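PDB 3RIQ: tailspike protein from Siphovirus 9NA, which recognises the lipopolysaccharide receptor of Salmonella and, as an endorhamnosidase, probably cleaves its O-antigen chains. Local coordinates for residues 13-18 / 32-37; 55-60 / 78-83; 386-391 / 408-413; 363-368 / 391-396; 222-227 / 257-262. One frame throughout, in Å; residues are numbered along the deposited sequence. Where two conformers were deposited one is given.

Contact 1 of 5, residues 13-18 / 32-37; sequences YSVKLS and DSLLID
The carboxylate of D37 is gripped at both oxygens by S18: OG donates to OD2 at 2.7 Å, and the S18 backbone N reaches OD1 at 2.9 Å on its syn lone pair. Two bonds from one residue fix the rotation of the carboxylate. Aspartate suits the place: its short chain, CG between backbone N and carbonyl carbon (chi1 60°), puts both oxygens within reach of S18. K16 passes obliquely beside it, CD lying 3.5 Å from D37 OD2, but its bent chain carries NZ off to D19 and to the D8 carbonyl of a second subunit. Behind this corner run four parallel-strand bonds, among them L35 N to V15 O at 2.8 Å and nearly straight (176°). S14, S33, K16 and L35 share one face, where S14, K16 and L35 meet the second subunit. On the opposite face V15 CG2 meets L34 CD1 at 3.8 Å; L17 CD2 adds I36 CG2 at 4.0 Å, and all four pack under helix 23-29. At the start a water links Y13 N to D32 OD2, while D32 OD1 bonds K60 of a third subunit. Such in-register pairing is typical of successive coils of a right-handed parallel beta-helix, here at its N-terminal end.

Contact 2 of 5, residues 55-60 / 78-83; sequences LTIECK and SKVISP
Two neighbouring strands of the right-handed parallel beta-helix, 56-59 and the start of 79-87, lie side by side here, their axes only 7° from parallel. L55 N begins the pairing by donating to S78 OG at 3.0 Å; serine suits the place because a hydroxyl can accept from L55 N and also bond the G75 carbonyl. Backbone bonds follow in register, of which I81 N to I57 O is short at 2.8 Å and nearly straight. On the face of T56, E58 and I81, the isoleucine meets both of the others: its CD1 lies 3.7 Å from T56 CG2, and its CG2 is 3.4 Å from E58 OE2. E58 reaches it because the chain, anti at chi1, turns at chi2 (86°), which swings CD over toward the isoleucine. The other face is apolar: I57 CD1 approaches V80 CG2 at 4.3 Å, and both side chains touch W71 of strand 67-72. Where strand 79-87 is interrupted, S82 takes left-handed backbone angles, bringing P83 opposite C59; the short cysteine side chain lets SG lie against the proline ring, 3.9 Å from P83 CB. The chemistry therefore differs by face: I57, V80 and C59 are buried and apolar, consistent with a dry interior, whereas on the other face T56 OG1 bonds K60 of the third subunit, and I81 and K79 pack against neighbouring copies.

Contact 3 of 5, residues 386-391 / 408-413; sequences MVHAYT and SCAGSG
Strands 381-388 and 402-409 run parallel here, M386 opposite S408 and V387 opposite C409, joined by V387 N to S408 O at 2.9 Å and A410 N to V387 O at 2.7 Å. The chains then bow apart round two waters and meet again at T391 and G413: one water joins A389 N to A410 O, the other lies among H388 NE2, A389 O and S412 N. The H388 ring is sandwiched. A410 CB stands over one face, 3.8 Å from the centroid and 20° off the normal, a CH-pi contact for which a lone methyl is the right size; Y390 CE1 covers the centre of the opposite face. CG anti to the backbone N (chi1 -170°) lies against A410 CB, 3.6 Å away. Glycine, having no CB, suits the close backbone approach: G411 CA, at a positive phi, lies 3.5 Å from H388 NE2, and G413 CA is 3.4 Å from A389 O. H388 ND1 bonds R383 of a second subunit, tying the ring across the trimer. Strand 355-362 flanks 381-388 on its other side, bonding M386 and H388, while strand 421-427 pairs with 402-409 beyond it.

Contact 4 of 5, residues 363-368 / 391-396; sequences CANKDL and TTQGYA
Side-chain amides make the main hydrogen bond: N365 ND2 donates to Q393 OE1 at 2.9 Å, nearly straight at 168°. The donor lies in the carbonyl plane on a lone pair, and the two amide planes are only 21° apart although the chains meet at about a right angle. That oxygen also receives N370 N, so two N-H groups hold the glutamine carbonyl. The other end of the Q393 amide gives a weak bond, NE2 to L368 O at 3.3 Å. N365 spends its OD1 on T369 N, outside the segment. A water extends the network, accepting from N365 ND2 and donating to Q393 O at 2.8 Å. An asparagine suits this place because it readily takes left-handed backbone angles and can both donate and accept.

The polar groups are positioned by two turns in successive loops of the beta-helix, one after strand 355-362 and the other after strand 381-388. N365 to L368 form a type I turn, closed by L368 N to N365 O. T391 OG1, anti to its own backbone N (chi1 180°), accepts Q393 N at 3.1 Å, an ST turn that fixes the backbone at Q393, whose extended side chain reaches the first loop.

Van der Waals contact is provided by L368, whose CD2 lies 3.6 Å from T391 CB as the two side chains run antiparallel alongside each other. The T391 methyl CG2 touches N365 ND2 at 3.8 Å, on the flank of the amide pair.

Contact 5 of 5, residues 222-227 / 257-262; sequences FIRNDG and GRSARN
R224 runs out nearly straight, CG anti to its backbone N (chi1 -157°) and extended to NE, while its backbone bends left-handed; this carries its guanidinium to S259 and R258. NH1 donates to S259 O at 3.0 Å, with the oxygen in the guanidinium plane, and R258 CD lies 3.5 Å above one face, toward its rim. Arginine suits the place because its long, flat donor serves several carbonyls at once: T199 O and D294 O bind it too, so the buried group is well satisfied. R258 sends its own charge to D294. At the backbone, R224 N bonds A260 O at 3.0 Å from well above the carbonyl plane. N262 grips the other end of the turn: OD1 accepts N225 N at 2.9 Å, and ND2 gives F222 O a weak bond, so one small amide ties both sides of the R224 bend. N225 ND2 steadies the same bend through I223 O. I223 CG2 rests on A260 CB at 3.8 Å, a methyl small enough to sit against a branched chain. Strand 220-223 is flanked by strands 184-194 and 249-250 of the beta-helix, whereas 258-259 pairs antiparallel with 254-255; the contact fastens this short hairpin excursion to the main coil.

From the N terminus, contact 1 closes a short loop holding helix 23-29 and pairs the first strands of the beta-helix. Contact 2 follows in series and continues the stacking, because strands 33-36 and 56-59 are neighbours: L34 O accepts E58 N at 2.8 Å. Contact 5, its nearest atoms about 17 Å from those of contact 2, closes a loop of 29 residues and pins a hairpin to the coil. Far along the chain, contacts 4 and 3 cross rather than nest: their segments alternate, the two contacts share T391, the end of 386-391 and the start of 391-396, and C363 N to H388 O at 2.9 Å joins them. They bind three successive turns near the other end of the helix.

Contact 1 of 5, residues 13-18 / 32-37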
# COMPACT_ATOMS: atom_id res chain seq x y z
N TYR A 13 30.84 0.60 -34.35
CA TYR A 13 30.62 1.87 -35.04
C TYR A 13 30.04 2.93 -34.14
O TYR A 13 28.97 2.73 -33.52
CB TYR A 13 29.69 1.67 -36.24
CG TYR A 13 30.36 1.03 -37.47
CD1 TYR A 13 31.05 -0.20 -37.40
CD2 TYR A 13 30.33 1.68 -38.68
CE1 TYR A 13 31.68 -0.76 -38.55
CE2 TYR A 13 30.94 1.16 -39.80
CZ TYR A 13 31.60 -0.05 -39.75
OH TYR A 13 32.15 -0.50 -40.92
N SER A 14 30.75 4.06 -34.06
CA SER A 14 30.26 5.23 -33.35
C SER A 14 30.81 6.46 -34.04
O SER A 14 31.98 6.47 -34.46
CB SER A 14 30.69 5.19 -31.87
OG SER A 14 30.17 6.31 -31.19
N VAL A 15 29.96 7.47 -34.18
CA VAL A 15 30.42 8.78 -34.59
C VAL A 15 30.24 9.73 -33.43
O VAL A 15 29.39 9.49 -32.55
CB VAL A 15 29.64 9.34 -35.81
CG1 VAL A 15 29.88 8.45 -37.06
CG2 VAL A 15 28.18 9.53 -35.48
N LYS A 16 31.02 10.81 -33.40
CA LYS A 16 30.92 11.76 -32.28
C LYS A 16 30.67 13.15 -32.78
O LYS A 16 31.25 13.58 -33.80
CB LYS A 16 32.15 11.69 -31.36
CG LYS A 16 33.42 12.12 -32.09
CD LYS A 16 34.69 11.84 -31.28
CE LYS A 16 35.29 10.53 -31.65
NZ LYS A 16 35.87 10.49 -33.03
N LEU A 17 29.84 13.89 -32.04
CA LEU A 17 29.43 15.22 -32.46
C LEU A 17 30.61 16.16 -32.72
O LEU A 17 30.52 16.99 -33.63
CB LEU A 17 28.47 15.83 -31.44
CG LEU A 17 27.91 17.23 -31.77
CD1 LEU A 17 27.15 17.25 -33.11
CD2 LEU A 17 26.98 17.64 -30.63
N SER A 18 31.68 16.05 -31.92
CA SER A 18 32.81 16.98 -32.05
C SER A 18 33.53 16.87 -33.40
O SER A 18 34.32 17.75 -33.74
CB SER A 18 33.79 16.82 -30.89
OG SER A 18 34.40 15.55 -30.97
N ASP A 32 25.50 3.10 -36.02
CA ASP A 32 25.10 2.30 -34.83
C ASP A 32 24.97 3.28 -33.65
O ASP A 32 23.88 3.53 -33.16
CB ASP A 32 26.19 1.27 -34.60
CG ASP A 32 25.97 0.40 -33.35
OD1 ASP A 32 25.03 0.64 -32.56
OD2 ASP A 32 26.81 -0.51 -33.13
N SER A 33 26.10 3.83 -33.20
CA SER A 33 26.09 4.76 -32.08
C SER A 33 26.45 6.20 -32.48
O SER A 33 27.17 6.43 -33.45
CB SER A 33 27.01 4.23 -31.00
OG SER A 33 26.50 2.98 -30.57
N LEU A 34 25.92 7.15 -31.71
CA LEU A 34 26.13 8.58 -31.91
C LEU A 34 26.46 9.14 -30.54
O LEU A 34 25.62 9.08 -29.63
CB LEU A 34 24.87 9.23 -32.53
CG LEU A 34 24.79 10.77 -32.45
CD1 LEU A 34 26.00 11.47 -33.03
CD2 LEU A 34 23.48 11.20 -33.12
N LEU A 35 27.69 9.61 -30.36
CA LEU A 35 28.15 10.14 -29.07
C LEU A 35 28.04 11.66 -29.04
O LEU A 35 28.60 12.33 -29.91
CB LEU A 35 29.60 9.69 -28.81
CG LEU A 35 30.26 10.29 -27.56
CD1 LEU A 35 29.63 9.65 -26.31
CD2 LEU A 35 31.78 10.04 -27.60
N ILE A 36 27.32 12.20 -28.06
CA ILE A 36 27.25 13.67 -27.88
C ILE A 36 28.35 14.02 -26.88
O ILE A 36 28.13 13.97 -25.67
CB ILE A 36 25.85 14.14 -27.42
CG1 ILE A 36 24.73 13.53 -28.30
CG2 ILE A 36 25.78 15.66 -27.36
CD1 ILE A 36 24.75 13.94 -29.75
N ASP A 37 29.55 14.33 -27.40
CA ASP A 37 30.73 14.52 -26.54
C ASP A 37 31.05 15.98 -26.23
O ASP A 37 31.96 16.23 -25.46
CB ASP A 37 31.96 13.80 -27.15
CG ASP A 37 32.33 14.31 -28.54
OD1 ASP A 37 31.45 14.83 -29.28
OD2 ASP A 37 33.53 14.14 -28.90
O HOH W 1 28.73 -1.42 -34.78

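Contact 2 of 5, residues 55-60 / 78-83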
# COMPACT_ATOMS: atom_id res chain seq x y z
N LEU A 55 19.41 3.88 -33.66
CA LEU A 55 20.62 4.44 -33.06
C LEU A 55 20.66 4.34 -31.57
O LEU A 55 19.63 4.34 -30.90
CB LEU A 55 20.78 5.91 -33.48
CG LEU A 55 20.94 6.16 -34.99
CD1 LEU A 55 21.00 7.65 -35.26
CD2 LEU A 55 22.19 5.43 -35.59
N THR A 56 21.88 4.23 -31.04
CA THR A 56 22.15 4.46 -29.63
C THR A 56 22.71 5.86 -29.53
O THR A 56 23.80 6.12 -30.04
CB THR A 56 23.18 3.45 -29.14
OG1 THR A 56 22.72 2.12 -29.43
CG2 THR A 56 23.41 3.60 -27.62
N ILE A 57 21.95 6.79 -28.93
CA ILE A 57 22.41 8.19 -28.83
C ILE A 57 22.93 8.40 -27.40
O ILE A 57 22.13 8.50 -26.44
CB ILE A 57 21.31 9.20 -29.21
CG1 ILE A 57 20.84 8.91 -30.63
CG2 ILE A 57 21.84 10.64 -29.06
CD1 ILE A 57 19.72 9.77 -31.15
N GLU A 58 24.25 8.38 -27.26
CA GLU A 58 24.88 8.38 -25.94
C GLU A 58 25.23 9.81 -25.58
O GLU A 58 26.11 10.40 -26.20
CB GLU A 58 26.16 7.51 -25.99
CG GLU A 58 26.91 7.47 -24.66
CD GLU A 58 26.40 6.41 -23.74
OE1 GLU A 58 26.42 5.25 -24.13
OE2 GLU A 58 26.01 6.74 -22.61
N CYS A 59 24.54 10.40 -24.61
CA CYS A 59 24.75 11.84 -24.33
C CYS A 59 25.71 12.06 -23.17
O CYS A 59 25.49 11.56 -22.04
CB CYS A 59 23.43 12.54 -24.04
SG CYS A 59 22.24 12.35 -25.41
N LYS A 60 26.80 12.78 -23.46
CA LYS A 60 27.79 13.13 -22.43
C LYS A 60 27.99 14.64 -22.37
O LYS A 60 29.04 15.11 -21.91
CB LYS A 60 29.12 12.40 -22.64
CG LYS A 60 29.00 10.87 -22.52
CD LYS A 60 30.33 10.14 -22.49
CE LYS A 60 30.15 8.68 -22.23
NZ LYS A 60 31.46 7.98 -21.95
N SER A 78 15.45 2.53 -31.17
CA SER A 78 16.53 3.43 -30.72
C SER A 78 16.46 3.67 -29.20
O SER A 78 15.41 3.48 -28.55
CB SER A 78 16.45 4.80 -31.42
OG SER A 78 16.68 4.63 -32.82
N LYS A 79 17.61 4.05 -28.65
CA LYS A 79 17.70 4.42 -27.25
C LYS A 79 18.45 5.73 -27.11
O LYS A 79 19.45 5.93 -27.82
CB LYS A 79 18.40 3.33 -26.42
CG LYS A 79 18.38 3.55 -24.91
CD LYS A 79 19.08 2.40 -24.18
CE LYS A 79 18.20 1.13 -24.16
NZ LYS A 79 18.94 -0.10 -23.63
N VAL A 80 17.98 6.61 -26.23
CA VAL A 80 18.60 7.91 -26.00
C VAL A 80 19.03 7.96 -24.54
O VAL A 80 18.19 7.86 -23.60
CB VAL A 80 17.62 9.07 -26.36
CG1 VAL A 80 18.32 10.43 -26.23
CG2 VAL A 80 17.09 8.90 -27.80
N ILE A 81 20.34 8.06 -24.32
CA ILE A 81 20.93 7.83 -23.00
C ILE A 81 21.39 9.14 -22.37
O ILE A 81 22.28 9.83 -22.90
CB ILE A 81 22.13 6.86 -23.12
CG1 ILE A 81 21.68 5.57 -23.83
CG2 ILE A 81 22.74 6.56 -21.76
CD1 ILE A 81 22.80 4.58 -24.07
N SER A 82 20.74 9.49 -21.27
CA SER A 82 21.05 10.68 -20.48
C SER A 82 21.12 12.00 -21.25
O SER A 82 22.01 12.79 -21.03
CB SER A 82 22.35 10.51 -19.72
OG SER A 82 22.32 9.34 -18.90
N PRO A 83 20.13 12.30 -22.08
CA PRO A 83 20.14 13.62 -22.68
C PRO A 83 19.84 14.70 -21.65
O PRO A 83 19.30 14.42 -20.59
CB PRO A 83 18.97 13.55 -23.66
CG PRO A 83 18.02 12.56 -23.02
CD PRO A 83 18.90 11.54 -22.42

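Contact 3 of 5, residues 386-391 / 408-413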
# COMPACT_ATOMS: atom_id res chain seq x y z
N MET A 386 -10.37 7.21 5.70
CA MET A 386 -9.95 7.86 6.95
C MET A 386 -9.83 9.35 6.67
O MET A 386 -9.14 9.76 5.72
CB MET A 386 -8.63 7.28 7.46
CG MET A 386 -8.72 5.82 7.93
SD MET A 386 -7.30 5.31 8.89
CE MET A 386 -6.01 5.31 7.68
N VAL A 387 -10.52 10.17 7.46
CA VAL A 387 -10.40 11.62 7.36
C VAL A 387 -9.91 12.20 8.70
O VAL A 387 -10.37 11.78 9.77
CB VAL A 387 -11.76 12.23 7.01
CG1 VAL A 387 -11.74 13.76 7.08
CG2 VAL A 387 -12.17 11.79 5.58
N HIS A 388 -9.01 13.17 8.65
CA HIS A 388 -8.65 13.92 9.85
C HIS A 388 -8.65 15.38 9.50
O HIS A 388 -7.64 15.90 9.06
CB HIS A 388 -7.29 13.49 10.40
CG HIS A 388 -6.99 14.05 11.76
ND1 HIS A 388 -5.99 13.58 12.56
CD2 HIS A 388 -7.63 15.02 12.48
CE1 HIS A 388 -5.98 14.25 13.70
NE2 HIS A 388 -6.97 15.12 13.68
N ALA A 389 -9.80 16.02 9.66
CA ALA A 389 -9.95 17.44 9.34
C ALA A 389 -9.38 18.24 10.51
O ALA A 389 -9.58 17.87 11.67
CB ALA A 389 -11.42 17.75 9.15
N TYR A 390 -8.70 19.34 10.21
CA TYR A 390 -8.18 20.24 11.26
C TYR A 390 -9.06 21.48 11.36
O TYR A 390 -8.66 22.53 11.94
CB TYR A 390 -6.73 20.64 10.93
CG TYR A 390 -5.65 19.55 11.04
CD1 TYR A 390 -5.98 18.19 11.20
CD2 TYR A 390 -4.29 19.87 10.89
CE1 TYR A 390 -4.99 17.21 11.29
CE2 TYR A 390 -3.30 18.87 10.94
CZ TYR A 390 -3.66 17.54 11.14
OH TYR A 390 -2.67 16.54 11.19
N THR A 391 -10.25 21.37 10.79
CA THR A 391 -11.30 22.38 10.87
C THR A 391 -12.67 21.71 10.98
O THR A 391 -12.85 20.55 10.53
CB THR A 391 -11.30 23.28 9.60
OG1 THR A 391 -12.35 24.27 9.70
CG2 THR A 391 -11.52 22.43 8.34
N SER A 408 -13.71 6.31 9.04
CA SER A 408 -13.25 6.82 10.32
C SER A 408 -12.92 8.30 10.19
O SER A 408 -12.24 8.70 9.21
CB SER A 408 -11.99 6.00 10.74
OG SER A 408 -11.38 6.57 11.86
N CYS A 409 -13.41 9.12 11.13
CA CYS A 409 -13.11 10.55 11.15
C CYS A 409 -12.39 10.89 12.43
O CYS A 409 -12.96 10.72 13.53
CB CYS A 409 -14.38 11.41 11.02
SG CYS A 409 -15.34 10.97 9.56
N ALA A 410 -11.16 11.36 12.33
CA ALA A 410 -10.29 11.53 13.51
C ALA A 410 -10.37 12.92 14.09
O ALA A 410 -10.94 13.86 13.50
CB ALA A 410 -8.82 11.23 13.12
N GLY A 411 -9.81 13.05 15.29
CA GLY A 411 -9.58 14.36 15.90
C GLY A 411 -10.87 15.06 16.28
O GLY A 411 -11.87 14.40 16.62
N SER A 412 -10.83 16.40 16.21
CA SER A 412 -11.93 17.26 16.62
C SER A 412 -12.50 18.10 15.47
O SER A 412 -13.31 19.00 15.70
CB SER A 412 -11.48 18.21 17.74
OG SER A 412 -10.43 19.07 17.29
N GLY A 413 -12.06 17.83 14.25
CA GLY A 413 -12.59 18.52 13.06
C GLY A 413 -13.95 17.96 12.63
O GLY A 413 -14.57 17.19 13.37
O HOH W 2 -8.64 17.64 14.49
O HOH W 3 -12.03 14.72 11.00

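Contact 4 of 5, residues 363-368 / 391-396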
# COMPACT_ATOMS: atom_id res chain seq x y z
N CYS A 363 -6.07 17.11 6.93
CA CYS A 363 -5.96 18.57 6.82
C CYS A 363 -6.20 19.12 5.40
O CYS A 363 -5.39 19.94 4.92
CB CYS A 363 -4.59 19.05 7.34
SG CYS A 363 -4.48 20.86 7.61
N ALA A 364 -7.26 18.66 4.73
CA ALA A 364 -7.66 19.31 3.48
C ALA A 364 -8.43 20.60 3.79
O ALA A 364 -8.61 20.97 4.97
CB ALA A 364 -8.48 18.36 2.60
N ASN A 365 -8.86 21.32 2.75
CA ASN A 365 -9.50 22.62 2.97
C ASN A 365 -8.60 23.49 3.87
O ASN A 365 -9.08 24.21 4.78
CB ASN A 365 -10.93 22.44 3.56
CG ASN A 365 -11.67 23.76 3.80
OD1 ASN A 365 -11.62 24.72 3.00
ND2 ASN A 365 -12.40 23.81 4.91
N LYS A 366 -7.29 23.45 3.59
CA LYS A 366 -6.33 24.10 4.46
C LYS A 366 -6.57 25.60 4.47
O LYS A 366 -6.27 26.27 5.47
CB LYS A 366 -4.89 23.73 4.05
CG LYS A 366 -3.76 24.26 4.99
CD LYS A 366 -2.39 23.91 4.38
CE LYS A 366 -1.24 24.41 5.24
NZ LYS A 366 0.10 24.19 4.64
N ASP A 367 -7.14 26.14 3.40
CA ASP A 367 -7.36 27.59 3.39
C ASP A 367 -8.73 28.05 3.92
O ASP A 367 -9.07 29.25 3.82
CB ASP A 367 -7.06 28.16 2.03
CG ASP A 367 -5.58 28.14 1.72
OD1 ASP A 367 -4.71 28.21 2.63
OD2 ASP A 367 -5.28 28.08 0.54
N LEU A 368 -9.49 27.12 4.50
CA LEU A 368 -10.73 27.48 5.22
C LEU A 368 -11.75 28.25 4.35
O LEU A 368 -12.34 29.25 4.78
CB LEU A 368 -10.41 28.26 6.52
CG LEU A 368 -9.43 27.60 7.49
CD1 LEU A 368 -9.14 28.51 8.71
CD2 LEU A 368 -9.94 26.22 7.96
N THR A 391 -10.25 21.37 10.79
CA THR A 391 -11.30 22.38 10.87
C THR A 391 -12.67 21.71 10.98
O THR A 391 -12.85 20.55 10.53
CB THR A 391 -11.30 23.28 9.60
OG1 THR A 391 -12.35 24.27 9.70
CG2 THR A 391 -11.52 22.43 8.34
N THR A 392 -13.62 22.45 11.56
CA THR A 392 -15.04 22.03 11.64
C THR A 392 -15.85 22.41 10.40
O THR A 392 -17.01 22.01 10.30
CB THR A 392 -15.77 22.56 12.92
OG1 THR A 392 -15.72 23.99 12.92
CG2 THR A 392 -15.06 22.04 14.17
N GLN A 393 -15.27 23.17 9.47
CA GLN A 393 -15.99 23.53 8.25
C GLN A 393 -16.40 22.31 7.43
O GLN A 393 -15.62 21.33 7.28
CB GLN A 393 -15.14 24.41 7.33
CG GLN A 393 -14.89 25.80 7.86
CD GLN A 393 -14.25 26.73 6.82
OE1 GLN A 393 -13.65 26.28 5.84
NE2 GLN A 393 -14.38 28.03 7.05
N GLY A 394 -17.61 22.36 6.90
CA GLY A 394 -18.04 21.39 5.88
C GLY A 394 -18.19 19.96 6.39
O GLY A 394 -18.52 19.72 7.58
N TYR A 395 -17.99 19.01 5.47
CA TYR A 395 -18.20 17.58 5.75
C TYR A 395 -16.86 16.84 5.63
O TYR A 395 -16.00 17.22 4.84
CB TYR A 395 -19.10 16.99 4.67
CG TYR A 395 -20.56 17.44 4.80
CD1 TYR A 395 -21.51 16.60 5.34
CD2 TYR A 395 -20.95 18.71 4.38
CE1 TYR A 395 -22.85 17.02 5.48
CE2 TYR A 395 -22.27 19.14 4.48
CZ TYR A 395 -23.22 18.30 5.03
OH TYR A 395 -24.51 18.75 5.14
N ALA A 396 -16.73 15.77 6.40
CA ALA A 396 -15.65 14.81 6.17
C ALA A 396 -15.84 14.07 4.85
O ALA A 396 -14.88 13.94 4.05
CB ALA A 396 -15.56 13.82 7.33
O HOH W 4 -13.46 20.90 5.63

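Contact 5 of 5, residues 222-227 / 257-262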
# COMPACT_ATOMS: atom_id res chain seq x y z
N PHE A 222 -0.58 13.86 -20.72
CA PHE A 222 -1.11 12.96 -21.78
C PHE A 222 -2.19 13.65 -22.62
O PHE A 222 -3.11 14.26 -22.06
CB PHE A 222 -1.72 11.69 -21.18
CG PHE A 222 -0.71 10.81 -20.49
CD1 PHE A 222 -0.07 9.78 -21.18
CD2 PHE A 222 -0.32 11.06 -19.17
CE1 PHE A 222 0.91 8.98 -20.57
CE2 PHE A 222 0.65 10.26 -18.56
CZ PHE A 222 1.27 9.24 -19.25
N ILE A 223 -2.04 13.56 -23.95
CA ILE A 223 -3.01 14.11 -24.90
C ILE A 223 -3.40 13.01 -25.89
O ILE A 223 -2.53 12.51 -26.63
CB ILE A 223 -2.36 15.32 -25.65
CG1 ILE A 223 -2.17 16.48 -24.69
CG2 ILE A 223 -3.19 15.73 -26.89
CD1 ILE A 223 -1.16 17.56 -25.19
N ARG A 224 -4.68 12.63 -25.89
CA ARG A 224 -5.21 11.60 -26.81
C ARG A 224 -4.40 10.30 -26.75
O ARG A 224 -3.96 9.75 -27.80
CB ARG A 224 -5.37 12.11 -28.27
CG ARG A 224 -6.39 11.29 -29.05
CD ARG A 224 -6.62 11.85 -30.49
NE ARG A 224 -7.58 10.97 -31.20
CZ ARG A 224 -8.91 11.06 -31.10
NH1 ARG A 224 -9.49 12.03 -30.39
NH2 ARG A 224 -9.69 10.20 -31.79
N ASN A 225 -4.16 9.82 -25.52
CA ASN A 225 -3.55 8.50 -25.28
C ASN A 225 -4.59 7.52 -24.76
O ASN A 225 -5.49 7.91 -23.98
CB ASN A 225 -2.36 8.58 -24.30
CG ASN A 225 -1.05 9.00 -24.98
OD1 ASN A 225 -0.04 8.27 -24.88
ND2 ASN A 225 -1.05 10.15 -25.67
N ASP A 226 -4.49 6.26 -25.19
CA ASP A 226 -5.36 5.17 -24.71
C ASP A 226 -4.49 3.96 -24.48
O ASP A 226 -3.87 3.43 -25.43
CB ASP A 226 -6.44 4.90 -25.76
CG ASP A 226 -7.47 3.87 -25.31
OD1 ASP A 226 -7.26 3.15 -24.29
OD2 ASP A 226 -8.54 3.79 -26.00
N GLY A 227 -4.42 3.52 -23.23
CA GLY A 227 -3.61 2.34 -22.90
C GLY A 227 -4.16 1.01 -23.42
O GLY A 227 -3.50 -0.03 -23.29
N GLY A 257 -9.33 21.53 -32.21
CA GLY A 257 -10.52 20.91 -32.75
C GLY A 257 -10.69 19.41 -32.65
O GLY A 257 -11.67 18.87 -33.18
N ARG A 258 -9.77 18.72 -31.99
CA ARG A 258 -9.94 17.26 -31.77
C ARG A 258 -9.82 16.92 -30.30
O ARG A 258 -8.98 17.50 -29.58
CB ARG A 258 -8.90 16.45 -32.57
CG ARG A 258 -9.02 14.93 -32.35
CD ARG A 258 -8.20 14.08 -33.28
NE ARG A 258 -8.78 14.13 -34.61
CZ ARG A 258 -8.17 14.64 -35.68
NH1 ARG A 258 -6.94 15.12 -35.60
NH2 ARG A 258 -8.81 14.68 -36.85
N SER A 259 -10.63 15.97 -29.84
CA SER A 259 -10.54 15.54 -28.44
C SER A 259 -9.11 15.14 -28.04
O SER A 259 -8.47 14.34 -28.74
CB SER A 259 -11.48 14.35 -28.17
OG SER A 259 -11.34 13.94 -26.80
N ALA A 260 -8.64 15.70 -26.93
CA ALA A 260 -7.31 15.49 -26.40
C ALA A 260 -7.35 14.60 -25.15
O ALA A 260 -6.38 14.53 -24.38
CB ALA A 260 -6.69 16.86 -26.04
N ARG A 261 -8.49 13.97 -24.92
CA ARG A 261 -8.76 13.18 -23.72
C ARG A 261 -7.97 11.87 -23.71
O ARG A 261 -7.22 11.59 -24.64
CB ARG A 261 -10.26 12.92 -23.62
CG ARG A 261 -11.07 14.23 -23.45
CD ARG A 261 -12.55 13.90 -23.55
NE ARG A 261 -13.44 15.05 -23.34
CZ ARG A 261 -13.86 15.88 -24.30
NH1 ARG A 261 -13.44 15.74 -25.57
NH2 ARG A 261 -14.71 16.86 -24.00
N ASN A 262 -8.14 11.08 -22.66
CA ASN A 262 -7.30 9.90 -22.42
C ASN A 262 -8.06 8.79 -21.72
O ASN A 262 -8.95 9.08 -20.93
CB ASN A 262 -6.07 10.27 -21.58
CG ASN A 262 -5.28 11.40 -22.20
OD1 ASN A 262 -4.35 11.15 -22.98
ND2 ASN A 262 -5.64 12.66 -21.87